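Local coordinates for protein Poly(A) ribonuclease pop2 (Schizosaccharomyces pombe, PDB 2P51) that removes poly(A) tails from mRNA as a metal-dependent 3'-exoribonuclease, serving as the catalytic component of the CCR4-NOT complex, at residues Ile20-Leu31 with Val101-Asn109. Residues are numbered along the deposited sequence; the frame is centred on the assembly and turned at random.
Sequences ISPIRDVWSTNL and VEACTWQFN
Asn109 lies across one face of the Trp27 ring, its CB 3.6 Å from the centroid of the six-membered ring in a CH-pi contact. This closes a parallel pair at the sheet edge of the DEDD nuclease fold, outermost strand 23-26 beside strand 105-109. Trp27 and His137 meet edge-to-face, and Lys136 makes a cation-pi contact with Trp27. Val26 CG2 sits over one face of Phe108, and Leu31 CD1 approaches that ring at its edge. The same Val26 methyl meets the Trp106 edge at CD1, while Ala103 CB lies over one Trp106 face. Val26, Trp106 and Phe108 share one sheet face with Arg24; Asp25 and Gln107 are on the other. Arg24 N to Thr105 O, at 2.9 Å, is one rung of the ladder. Glu34 OE2 makes a salt bridge with Arg24 NH2, and Glu34 OE1 is hydrogen-bonded to Trp106 NE1. An alanine at Trp27 would probably open a gap over Asn109 CB and leave Lys136 without its ring. With CG anti to the backbone N (chi1 178°), Gln107 carries its amide alongside Asp25. The Gln107 side chain is about 6 Å from that of the metal ligand Glu53. Asn109 OD1 accepts from Gln87 NE2. Asp25 OD1 takes two bonds: Gln107 NE2 on the syn side at 2.8 Å, and Asn109 ND2 on the anti side at 3.0 Å.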
loop_
_atom_site.group_PDB
_atom_site.type_symbol
_atom_site.label_atom_id
_atom_site.label_comp_id
_atom_site.label_asym_id
_atom_site.label_seq_id
_atom_site.Cartn_x
_atom_site.Cartn_y
_atom_site.Cartn_z
ATOM N N ILE A 20 -5.632 1.231 23.812
ATOM C CA ILE A 20 -4.586 0.455 23.115
ATOM C C ILE A 20 -4.154 1.252 21.882
ATOM O O ILE A 20 -4.823 2.209 21.471
ATOM C CB ILE A 20 -5.039 -0.953 22.746
ATOM C CG1 ILE A 20 -6.251 -0.901 21.802
ATOM C CG2 ILE A 20 -5.330 -1.762 23.995
ATOM C CD1 ILE A 20 -6.753 -2.251 21.318
ATOM N N SER A 21 -3.015 0.876 21.290
ATOM C CA SER A 21 -2.519 1.661 20.171
ATOM C C SER A 21 -3.378 1.593 18.913
ATOM O O SER A 21 -3.692 0.447 18.522
ATOM C CB SER A 21 -1.103 1.157 19.855
ATOM O OG SER A 21 -0.404 1.055 21.101
ATOM N N PRO A 22 -3.769 2.681 18.289
ATOM C CA PRO A 22 -4.525 2.556 17.018
ATOM C C PRO A 22 -3.665 2.000 15.895
ATOM O O PRO A 22 -4.179 1.411 14.956
ATOM C CB PRO A 22 -4.983 3.985 16.657
ATOM C CG PRO A 22 -4.211 4.873 17.520
ATOM C CD PRO A 22 -3.621 4.094 18.667
ATOM N N ILE A 23 -2.361 2.175 16.003
ATOM C CA ILE A 23 -1.452 1.709 14.970
ATOM C C ILE A 23 -0.566 0.617 15.569
ATOM O O ILE A 23 0.127 0.930 16.548
ATOM C CB ILE A 23 -0.592 2.858 14.393
ATOM C CG1 ILE A 23 -1.495 3.951 13.818
ATOM C CG2 ILE A 23 0.425 2.327 13.401
ATOM C CD1 ILE A 23 -0.762 5.219 13.416
ATOM N N ARG A 24 -0.626 -0.566 14.994
ATOM C CA ARG A 24 0.211 -1.649 15.548
ATOM C C ARG A 24 1.485 -1.797 14.733
ATOM O O ARG A 24 1.370 -2.123 13.542
ATOM C CB ARG A 24 -0.573 -2.964 15.600
ATOM C CG ARG A 24 -1.715 -2.892 16.609
ATOM C CD ARG A 24 -2.451 -4.224 16.798
ATOM N NE ARG A 24 -1.629 -5.254 17.425
ATOM C CZ ARG A 24 -1.459 -5.424 18.728
ATOM N NH1 ARG A 24 -2.080 -4.585 19.575
ATOM N NH2 ARG A 24 -0.690 -6.402 19.228
ATOM N N ASP A 25 2.643 -1.535 15.347
ATOM C CA ASP A 25 3.891 -1.688 14.596
ATOM C C ASP A 25 4.384 -3.122 14.602
ATOM O O ASP A 25 4.283 -3.772 15.673
ATOM C CB ASP A 25 5.028 -0.841 15.190
ATOM C CG ASP A 25 5.025 0.537 14.571
ATOM O OD1 ASP A 25 5.222 0.749 13.368
ATOM O OD2 ASP A 25 4.817 1.486 15.362
ATOM N N VAL A 26 4.892 -3.566 13.466
ATOM C CA VAL A 26 5.348 -4.935 13.353
ATOM C C VAL A 26 6.812 -4.895 12.919
ATOM O O VAL A 26 7.189 -4.138 12.011
ATOM C CB VAL A 26 4.512 -5.697 12.330
ATOM C CG1 VAL A 26 4.712 -7.213 12.415
ATOM C CG2 VAL A 26 3.011 -5.410 12.481
ATOM N N TRP A 27 7.594 -5.740 13.621
ATOM C CA TRP A 27 9.026 -5.916 13.430
ATOM C C TRP A 27 9.327 -7.405 13.275
ATOM O O TRP A 27 8.377 -8.193 13.325
ATOM C CB TRP A 27 9.820 -5.397 14.643
ATOM C CG TRP A 27 9.533 -3.924 14.866
ATOM C CD1 TRP A 27 8.617 -3.378 15.724
ATOM C CD2 TRP A 27 10.171 -2.832 14.200
ATOM N NE1 TRP A 27 8.668 -2.002 15.623
ATOM C CE2 TRP A 27 9.602 -1.645 14.705
ATOM C CE3 TRP A 27 11.178 -2.717 13.233
ATOM C CZ2 TRP A 27 10.001 -0.384 14.272
ATOM C CZ3 TRP A 27 11.574 -1.456 12.797
ATOM C CH2 TRP A 27 10.981 -0.307 13.322
ATOM N N SER A 28 10.579 -7.783 13.070
ATOM C CA SER A 28 10.813 -9.216 12.863
ATOM C C SER A 28 10.391 -9.998 14.089
ATOM O O SER A 28 10.034 -11.174 13.982
ATOM C CB SER A 28 12.298 -9.427 12.543
ATOM O OG SER A 28 13.092 -9.086 13.653
ATOM N N THR A 29 10.406 -9.377 15.264
ATOM C CA THR A 29 10.174 -10.054 16.544
ATOM C C THR A 29 8.700 -10.377 16.829
ATOM O O THR A 29 8.413 -11.250 17.638
ATOM C CB THR A 29 10.740 -9.218 17.719
ATOM O OG1 THR A 29 10.278 -7.864 17.577
ATOM C CG2 THR A 29 12.253 -9.134 17.673
ATOM N N ASN A 30 7.776 -9.673 16.147
ATOM C CA ASN A 30 6.369 -9.955 16.409
ATOM C C ASN A 30 5.604 -10.170 15.087
ATOM O O ASN A 30 4.365 -10.177 15.105
ATOM C CB ASN A 30 5.745 -8.855 17.270
ATOM C CG ASN A 30 5.739 -7.522 16.550
ATOM O OD1 ASN A 30 6.497 -7.295 15.603
ATOM N ND2 ASN A 30 4.863 -6.621 17.003
ATOM N N LEU A 31 6.341 -10.433 14.031
ATOM C CA LEU A 31 5.694 -10.707 12.722
ATOM C C LEU A 31 4.653 -11.796 12.778
ATOM O O LEU A 31 3.511 -11.638 12.298
ATOM C CB LEU A 31 6.766 -11.068 11.687
ATOM C CG LEU A 31 6.206 -11.481 10.306
ATOM C CD1 LEU A 31 5.450 -10.339 9.645
ATOM C CD2 LEU A 31 7.368 -11.984 9.459
ATOM N N VAL A 101 -11.673 -3.186 16.700
ATOM C CA VAL A 101 -11.201 -2.383 17.853
ATOM C C VAL A 101 -9.768 -2.725 18.192
ATOM O O VAL A 101 -9.039 -1.910 18.782
ATOM C CB VAL A 101 -12.127 -2.653 19.049
ATOM C CG1 VAL A 101 -11.699 -1.853 20.277
ATOM C CG2 VAL A 101 -13.575 -2.329 18.679
ATOM N N GLU A 102 -9.318 -3.919 17.816
ATOM C CA GLU A 102 -7.944 -4.328 18.043
ATOM C C GLU A 102 -6.909 -3.402 17.407
ATOM O O GLU A 102 -5.802 -3.265 17.933
ATOM C CB GLU A 102 -7.696 -5.716 17.443
ATOM C CG GLU A 102 -8.359 -6.877 18.168
ATOM C CD GLU A 102 -9.804 -7.133 17.769
ATOM O OE1 GLU A 102 -10.455 -6.287 17.102
ATOM O OE2 GLU A 102 -10.350 -8.215 18.158
ATOM N N ALA A 103 -7.228 -2.803 16.244
ATOM C CA ALA A 103 -6.253 -1.980 15.551
ATOM C C ALA A 103 -6.905 -1.223 14.424
ATOM O O ALA A 103 -7.632 -1.813 13.614
ATOM C CB ALA A 103 -5.147 -2.851 14.944
ATOM N N CYS A 104 -6.655 0.077 14.356
ATOM C CA CYS A 104 -7.109 0.825 13.177
ATOM C C CYS A 104 -6.252 0.429 11.977
ATOM O O CYS A 104 -6.750 0.466 10.855
ATOM C CB CYS A 104 -7.039 2.331 13.412
ATOM S SG CYS A 104 -7.960 3.015 14.820
ATOM N N THR A 105 -4.977 0.080 12.173
ATOM C CA THR A 105 -4.076 -0.223 11.063
ATOM C C THR A 105 -2.828 -0.925 11.593
ATOM O O THR A 105 -2.453 -0.761 12.764
ATOM C CB THR A 105 -3.732 1.069 10.292
ATOM O OG1 THR A 105 -2.961 0.752 9.130
ATOM C CG2 THR A 105 -2.886 2.028 11.139
ATOM N N TRP A 106 -2.157 -1.724 10.754
ATOM C CA TRP A 106 -0.878 -2.330 11.050
ATOM C C TRP A 106 0.194 -1.664 10.189
ATOM O O TRP A 106 -0.065 -1.361 9.014
ATOM C CB TRP A 106 -0.867 -3.826 10.694
ATOM C CG TRP A 106 -1.528 -4.682 11.743
ATOM C CD1 TRP A 106 -0.862 -5.350 12.748
ATOM C CD2 TRP A 106 -2.924 -4.970 11.915
ATOM N NE1 TRP A 106 -1.775 -6.035 13.531
ATOM C CE2 TRP A 106 -3.021 -5.827 13.053
ATOM C CE3 TRP A 106 -4.093 -4.602 11.242
ATOM C CZ2 TRP A 106 -4.247 -6.313 13.514
ATOM C CZ3 TRP A 106 -5.317 -5.077 11.681
ATOM C CH2 TRP A 106 -5.385 -5.926 12.809
ATOM N N GLN A 107 1.358 -1.510 10.790
ATOM C CA GLN A 107 2.484 -0.968 10.078
ATOM C C GLN A 107 3.637 -1.970 10.158
ATOM O O GLN A 107 4.228 -2.160 11.212
ATOM C CB GLN A 107 2.874 0.360 10.730
ATOM C CG GLN A 107 4.087 1.051 10.134
ATOM C CD GLN A 107 4.028 2.540 10.526
ATOM O OE1 GLN A 107 3.487 3.312 9.715
ATOM N NE2 GLN A 107 4.582 2.879 11.673
ATOM N N PHE A 108 3.977 -2.585 9.023
ATOM C CA PHE A 108 5.045 -3.560 8.918
ATOM C C PHE A 108 6.335 -2.825 8.575
ATOM O O PHE A 108 6.345 -2.101 7.561
ATOM C CB PHE A 108 4.723 -4.566 7.807
ATOM C CG PHE A 108 3.520 -5.421 8.168
ATOM C CD1 PHE A 108 3.711 -6.658 8.772
ATOM C CD2 PHE A 108 2.236 -4.996 7.933
ATOM C CE1 PHE A 108 2.608 -7.427 9.123
ATOM C CE2 PHE A 108 1.132 -5.768 8.298
ATOM C CZ PHE A 108 1.292 -6.980 8.920
ATOM N N ASN A 109 7.364 -2.979 9.390
ATOM C CA ASN A 109 8.623 -2.249 9.202
ATOM C C ASN A 109 9.728 -3.163 8.690
ATOM O O ASN A 109 10.013 -4.168 9.381
ATOM C CB ASN A 109 9.005 -1.639 10.567
ATOM C CG ASN A 109 7.938 -0.634 11.019
ATOM O OD1 ASN A 109 7.725 0.397 10.361
ATOM N ND2 ASN A 109 7.277 -0.980 12.121
HETATM O O HOH W 1 -3.711 -2.145 19.344
HETATM O O HOH W 2 -6.772 0.037 18.323
#